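Local atomic coordinates of 2-C-methyl-D-erythritol 4-phosphate cytidylyltransferase (PDB entry 4KT7), a protein that probably catalyses the transfer of a cytidylyl group from CTP to 2-C-methyl-D-erythritol 4-phosphate, releasing diphosphate, in the DXP pathway of isoprenoid biosynthesis. Residues A[9-14]-A[97-102]; A[53-58]-A[78-83]. One frame throughout, in Å; residues are numbered along the deposited sequence.

Contact 1 of 2, residues A[9-14]-A[97-102]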
loop_
_atom_site.group_PDB
_atom_site.type_symbol
_atom_site.label_atom_id
_atom_site.label_comp_id
_atom_site.label_asym_id
_atom_site.label_seq_id
_atom_site.Cartn_x
_atom_site.Cartn_y
_atom_site.Cartn_z
ATOM N N PHE A 9 -1.766 -10.456 33.253
ATOM C CA PHE A 9 -0.605 -11.059 32.606
ATOM C C PHE A 9 -0.735 -10.910 31.089
ATOM O O PHE A 9 -1.760 -11.298 30.514
ATOM C CB PHE A 9 -0.594 -12.540 32.990
ATOM C CG PHE A 9 0.659 -13.281 32.623
ATOM C CD1 PHE A 9 0.917 -13.635 31.315
ATOM C CD2 PHE A 9 1.541 -13.700 33.612
ATOM C CE1 PHE A 9 2.056 -14.347 30.990
ATOM C CE2 PHE A 9 2.683 -14.424 33.286
ATOM C CZ PHE A 9 2.934 -14.744 31.977
ATOM N N ILE A 10 0.302 -10.367 30.445
ATOM C CA ILE A 10 0.288 -10.136 28.994
ATOM C C ILE A 10 1.266 -11.079 28.287
ATOM O O ILE A 10 2.433 -11.193 28.687
ATOM C CB ILE A 10 0.660 -8.659 28.642
ATOM C CG1 ILE A 10 -0.283 -7.677 29.354
ATOM C CG2 ILE A 10 0.644 -8.440 27.119
ATOM C CD1 ILE A 10 0.076 -6.196 29.169
ATOM N N SER A 11 0.789 -11.776 27.254
ATOM C CA SER A 11 1.666 -12.635 26.445
ATOM C C SER A 11 1.839 -12.037 25.058
ATOM O O SER A 11 0.928 -11.381 24.549
ATOM C CB SER A 11 1.065 -14.029 26.273
ATOM O OG SER A 11 0.790 -14.622 27.525
ATOM N N ALA A 12 3.006 -12.254 24.444
ATOM C CA ALA A 12 3.198 -11.871 23.044
ATOM C C ALA A 12 3.552 -13.105 22.239
ATOM O O ALA A 12 4.347 -13.942 22.688
ATOM C CB ALA A 12 4.274 -10.804 22.897
ATOM N N ILE A 13 2.928 -13.216 21.068
ATOM C CA ILE A 13 3.181 -14.281 20.121
ATOM C C ILE A 13 3.820 -13.645 18.885
ATOM O O ILE A 13 3.181 -12.845 18.204
ATOM C CB ILE A 13 1.848 -14.964 19.708
ATOM C CG1 ILE A 13 1.224 -15.688 20.906
ATOM C CG2 ILE A 13 2.062 -15.939 18.565
ATOM C CD1 ILE A 13 -0.143 -16.318 20.607
ATOM N N ILE A 14 5.086 -13.979 18.617
ATOM C CA ILE A 14 5.811 -13.476 17.448
ATOM C C ILE A 14 5.863 -14.586 16.402
ATOM O O ILE A 14 6.486 -15.633 16.632
ATOM C CB ILE A 14 7.275 -13.141 17.787
ATOM C CG1 ILE A 14 7.378 -12.155 18.962
ATOM C CG2 ILE A 14 7.978 -12.592 16.559
ATOM C CD1 ILE A 14 6.776 -10.803 18.678
ATOM N N LYS A 97 -2.005 -21.967 22.058
ATOM C CA LYS A 97 -2.042 -23.155 22.919
ATOM C C LYS A 97 -0.900 -23.184 23.930
ATOM O O LYS A 97 -1.005 -23.831 24.985
ATOM C CB LYS A 97 -1.973 -24.434 22.064
ATOM C CG LYS A 97 -3.311 -24.892 21.488
ATOM C CD LYS A 97 -3.174 -26.295 20.867
ATOM C CE LYS A 97 -2.373 -26.245 19.588
ATOM N NZ LYS A 97 -2.132 -27.598 18.990
ATOM N N ALA A 98 0.199 -22.508 23.605
ATOM C CA ALA A 98 1.409 -22.555 24.438
ATOM C C ALA A 98 1.509 -21.427 25.469
ATOM O O ALA A 98 2.511 -21.309 26.174
ATOM C CB ALA A 98 2.657 -22.562 23.562
ATOM N N LEU A 99 0.478 -20.596 25.555
ATOM C CA LEU A 99 0.497 -19.460 26.477
ATOM C C LEU A 99 0.400 -19.936 27.930
ATOM O O LEU A 99 -0.231 -20.956 28.224
ATOM C CB LEU A 99 -0.638 -18.461 26.165
ATOM C CG LEU A 99 -0.600 -17.776 24.788
ATOM C CD1 LEU A 99 -1.703 -16.741 24.623
ATOM C CD2 LEU A 99 0.752 -17.130 24.550
ATOM N N ASP A 100 1.053 -19.196 28.823
ATOM C CA ASP A 100 0.966 -19.418 30.262
ATOM C C ASP A 100 -0.504 -19.455 30.697
ATOM O O ASP A 100 -1.313 -18.679 30.183
ATOM C CB ASP A 100 1.667 -18.256 30.948
ATOM C CG ASP A 100 1.965 -18.531 32.387
ATOM O OD1 ASP A 100 1.022 -18.458 33.207
ATOM O OD2 ASP A 100 3.144 -18.807 32.702
ATOM N N PRO A 101 -0.864 -20.355 31.630
ATOM C CA PRO A 101 -2.258 -20.453 32.091
ATOM C C PRO A 101 -2.794 -19.142 32.672
ATOM O O PRO A 101 -4.008 -18.911 32.679
ATOM C CB PRO A 101 -2.185 -21.505 33.203
ATOM C CG PRO A 101 -0.990 -22.325 32.871
ATOM C CD PRO A 101 -0.004 -21.370 32.265
ATOM N N GLN A 102 -1.891 -18.290 33.152
ATOM C CA GLN A 102 -2.278 -17.011 33.744
ATOM C C GLN A 102 -2.541 -15.932 32.682
ATOM O O GLN A 102 -3.094 -14.874 32.986
ATOM C CB GLN A 102 -1.192 -16.556 34.731
ATOM C CG GLN A 102 -1.482 -15.255 35.462
ATOM C CD GLN A 102 -0.402 -14.903 36.469
ATOM O OE1 GLN A 102 0.389 -15.761 36.872
ATOM N NE2 GLN A 102 -0.364 -13.637 36.882
#
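Asp100 OD1 lies on one face of the Phe9 ring, 4.3 Å above the plane and offset toward the rim; the ring and carboxylate planes are only 25° apart. Asp100 CB comes in obliquely, 3.9 Å from Phe9 CZ. Near the base of the ring, the Gln102 amide reaches Phe9 CD2 through CD at 3.7 Å, its plane turned 53° from that of the ring. Ser11 OG lies in the ring plane, at an edge. CG of Phe9 is anti to the backbone N (chi1 -170°), directed toward the loop 97-102. An alanine here would probably leave a gap beside Asp100 and the Gln102 side chain without its contact at CD2. Further along the strand the contact becomes aliphatic: Leu99 CD2 packs 3.6 Å from Ser11 CB and 3.9 Å from Ile13 CG1, the Leu99 and Ile13 side chains crossing at about a right angle. Asp100 also shapes its own loop, OD1 accepting from Gln102 N at 2.9 Å in an Asx turn. The contact thus sets the link between helix 88-97 and strand 105-110 against the first strand through side-chain packing. The buried hydroxyl of Ser11 is satisfied from outside the two segments, by Glu55 and Ser103. The join itself rests on van der Waals contact, aliphatic at Leu99 and between ring and polar side chains at Phe9.

Contact 2 of 2, residues A[53-58]-A[78-83]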
loop_
_atom_site.group_PDB
_atom_site.type_symbol
_atom_site.label_atom_id
_atom_site.label_comp_id
_atom_site.label_asym_id
_atom_site.label_seq_id
_atom_site.Cartn_x
_atom_site.Cartn_y
_atom_site.Cartn_z
ATOM N N ILE A 53 5.073 -6.635 28.655
ATOM C CA ILE A 53 4.830 -7.985 28.152
ATOM C C ILE A 53 5.475 -8.984 29.123
ATOM O O ILE A 53 6.662 -8.863 29.429
ATOM C CB ILE A 53 5.423 -8.141 26.742
ATOM C CG1 ILE A 53 4.629 -7.268 25.750
ATOM C CG2 ILE A 53 5.434 -9.598 26.312
ATOM C CD1 ILE A 53 5.315 -7.085 24.390
ATOM N N ASP A 54 4.705 -9.958 29.613
ATOM C CA ASP A 54 5.218 -10.872 30.645
ATOM C C ASP A 54 5.918 -12.107 30.088
ATOM O O ASP A 54 6.735 -12.716 30.771
ATOM C CB ASP A 54 4.107 -11.303 31.606
ATOM C CG ASP A 54 3.514 -10.135 32.364
ATOM O OD1 ASP A 54 4.228 -9.586 33.217
ATOM O OD2 ASP A 54 2.338 -9.766 32.100
ATOM N N GLU A 55 5.585 -12.482 28.860
ATOM C CA GLU A 55 6.234 -13.620 28.209
ATOM C C GLU A 55 6.164 -13.473 26.710
ATOM O O GLU A 55 5.249 -12.832 26.187
ATOM C CB GLU A 55 5.536 -14.930 28.568
ATOM C CG GLU A 55 4.242 -15.153 27.816
ATOM C CD GLU A 55 3.541 -16.462 28.180
ATOM O OE1 GLU A 55 4.161 -17.345 28.827
ATOM O OE2 GLU A 55 2.355 -16.599 27.817
ATOM N N ILE A 56 7.111 -14.098 26.016
ATOM C CA ILE A 56 7.171 -14.024 24.557
ATOM C C ILE A 56 7.252 -15.429 23.963
ATOM O O ILE A 56 8.156 -16.208 24.304
ATOM C CB ILE A 56 8.420 -13.229 24.099
ATOM C CG1 ILE A 56 8.391 -11.793 24.644
ATOM C CG2 ILE A 56 8.547 -13.229 22.563
ATOM C CD1 ILE A 56 9.639 -10.983 24.246
ATOM N N ILE A 57 6.317 -15.739 23.070
ATOM C CA ILE A 57 6.265 -17.032 22.388
ATOM C C ILE A 57 6.605 -16.825 20.918
ATOM O O ILE A 57 5.906 -16.084 20.213
ATOM C CB ILE A 57 4.849 -17.660 22.432
ATOM C CG1 ILE A 57 4.315 -17.726 23.863
ATOM C CG2 ILE A 57 4.861 -19.053 21.814
ATOM C CD1 ILE A 57 5.210 -18.386 24.790
ATOM N N LEU A 58 7.700 -17.439 20.475
ATOM C CA LEU A 58 8.074 -17.446 19.066
ATOM C C LEU A 58 7.447 -18.652 18.417
ATOM O O LEU A 58 7.504 -19.762 18.944
ATOM C CB LEU A 58 9.587 -17.550 18.895
ATOM C CG LEU A 58 10.389 -16.297 19.208
ATOM C CD1 LEU A 58 11.852 -16.661 19.431
ATOM C CD2 LEU A 58 10.264 -15.348 18.040
ATOM N N ASN A 78 11.631 -14.192 29.724
ATOM C CA ASN A 78 10.713 -15.313 29.628
ATOM C C ASN A 78 10.332 -15.499 28.166
ATOM O O ASN A 78 9.207 -15.184 27.746
ATOM C CB ASN A 78 9.479 -15.060 30.497
ATOM C CG ASN A 78 8.598 -16.288 30.638
ATOM O OD1 ASN A 78 8.954 -17.379 30.192
ATOM N ND2 ASN A 78 7.443 -16.115 31.273
ATOM N N ILE A 79 11.289 -15.993 27.388
ATOM C CA ILE A 79 11.093 -16.187 25.958
ATOM C C ILE A 79 11.267 -17.655 25.602
ATOM O O ILE A 79 12.269 -18.272 25.961
ATOM C CB ILE A 79 12.112 -15.370 25.143
ATOM C CG1 ILE A 79 12.051 -13.894 25.535
ATOM C CG2 ILE A 79 11.869 -15.537 23.650
ATOM C CD1 ILE A 79 12.781 -12.983 24.566
ATOM N N ARG A 80 10.298 -18.221 24.895
ATOM C CA ARG A 80 10.446 -19.593 24.422
ATOM C C ARG A 80 9.820 -19.734 23.048
ATOM O O ARG A 80 9.278 -18.766 22.500
ATOM C CB ARG A 80 9.824 -20.577 25.413
ATOM C CG ARG A 80 8.348 -20.328 25.660
ATOM C CD ARG A 80 7.775 -21.226 26.759
ATOM N NE ARG A 80 6.315 -21.126 26.784
ATOM C CZ ARG A 80 5.643 -20.236 27.506
ATOM N NH1 ARG A 80 6.302 -19.382 28.279
ATOM N NH2 ARG A 80 4.314 -20.197 27.456
ATOM N N TYR A 81 9.894 -20.934 22.484
ATOM C CA TYR A 81 9.371 -21.160 21.141
ATOM C C TYR A 81 8.571 -22.446 21.031
ATOM O O TYR A 81 8.818 -23.406 21.778
ATOM C CB TYR A 81 10.520 -21.164 20.125
ATOM C CG TYR A 81 11.517 -22.300 20.289
ATOM C CD1 TYR A 81 11.278 -23.553 19.735
ATOM C CD2 TYR A 81 12.718 -22.101 20.962
ATOM C CE1 TYR A 81 12.199 -24.581 19.869
ATOM C CE2 TYR A 81 13.641 -23.126 21.107
ATOM C CZ TYR A 81 13.373 -24.360 20.556
ATOM O OH TYR A 81 14.290 -25.375 20.691
ATOM N N VAL A 82 7.625 -22.452 20.091
ATOM C CA VAL A 82 6.904 -23.655 19.679
ATOM C C VAL A 82 6.989 -23.795 18.160
ATOM O O VAL A 82 7.287 -22.817 17.458
ATOM C CB VAL A 82 5.410 -23.624 20.112
ATOM C CG1 VAL A 82 5.305 -23.761 21.626
ATOM C CG2 VAL A 82 4.747 -22.343 19.660
ATOM N N TYR A 83 6.730 -24.998 17.650
ATOM C CA TYR A 83 6.739 -25.214 16.207
ATOM C C TYR A 83 5.453 -24.646 15.614
ATOM O O TYR A 83 4.378 -24.758 16.215
ATOM C CB TYR A 83 6.817 -26.704 15.864
ATOM C CG TYR A 83 8.110 -27.411 16.228
ATOM C CD1 TYR A 83 9.269 -26.710 16.504
ATOM C CD2 TYR A 83 8.157 -28.801 16.280
ATOM C CE1 TYR A 83 10.454 -27.382 16.826
ATOM C CE2 TYR A 83 9.317 -29.476 16.600
ATOM C CZ TYR A 83 10.462 -28.770 16.870
ATOM O OH TYR A 83 11.604 -29.469 17.187
HETATM O O HOH W 1 5.520 -18.271 31.174
#
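Ile56 and Ile79 form the apolar centre, lying side by side and pointing the same way, with their CD1 atoms 3.7 Å apart. Leu58 and Tyr81 continue the same sheet face, where Leu58 CB touches Tyr81 CB; Leu72 of helix 65-73 and Leu44 of helix 39-48 cover this side. The parallel pairing beneath is regular, Ile56 N donating to Asn78 O and Leu58 O accepting from Val82 N. On the other face Ile57 CG2 meets Val82 CG2 at 3.9 Å, and Ile57 CD1 sits over the centre of the Arg80 guanidinium, packed tightly at 3.3 Å from Arg80 CZ. CG of Arg80 stands between the backbone N and the carbonyl carbon (chi1 59°); the chain, extended to NE, lies alongside Ile57. NH1 and NH2 of Arg80 both bond to Glu55 OE1, at 3.0 and 3.2 Å, forming a salt bridge, and NH2 also donates to Ala98 O. Both nitrogens approach from the same face of the carboxylate, whose plane is turned 66° from the guanidinium. Water 1 donates to Glu55 OE1 and accepts from Asn78 ND2, while Glu55 OE2 turns to Ser11 OG and Asp100 N. The two strands belong to a beta-alpha-beta unit, strand 55-60, helix 65-73 and strand 79-83. So many donors around one buried carboxylate would probably stabilise its negative charge, and Ile57 CD1 covers one face of the guanidinium whose edge meets Glu55 OE1.

Contacts 1 and 2 have centres about 7 Å apart and share one sheet, in which strands 10-16 and 55-60 are neighbours; along the chain contact 2 is nested within the loop that contact 1 closes. Two short, probable hydrogen bonds join them, Ser11 OG to Glu55 OE2 and Ala98 O to Arg80 NH2, each 2.5 Å. Ala98 CB also packs against Val82 CG1 at 3.5 Å, so the loop 97-102 touches strands 10-16, 55-60 and 79-83. In IspD enzymes the glycine-rich loop that follows the first strand binds CTP; here contact 1 involves the earlier part of that strand, and neither contact includes a residue of that loop.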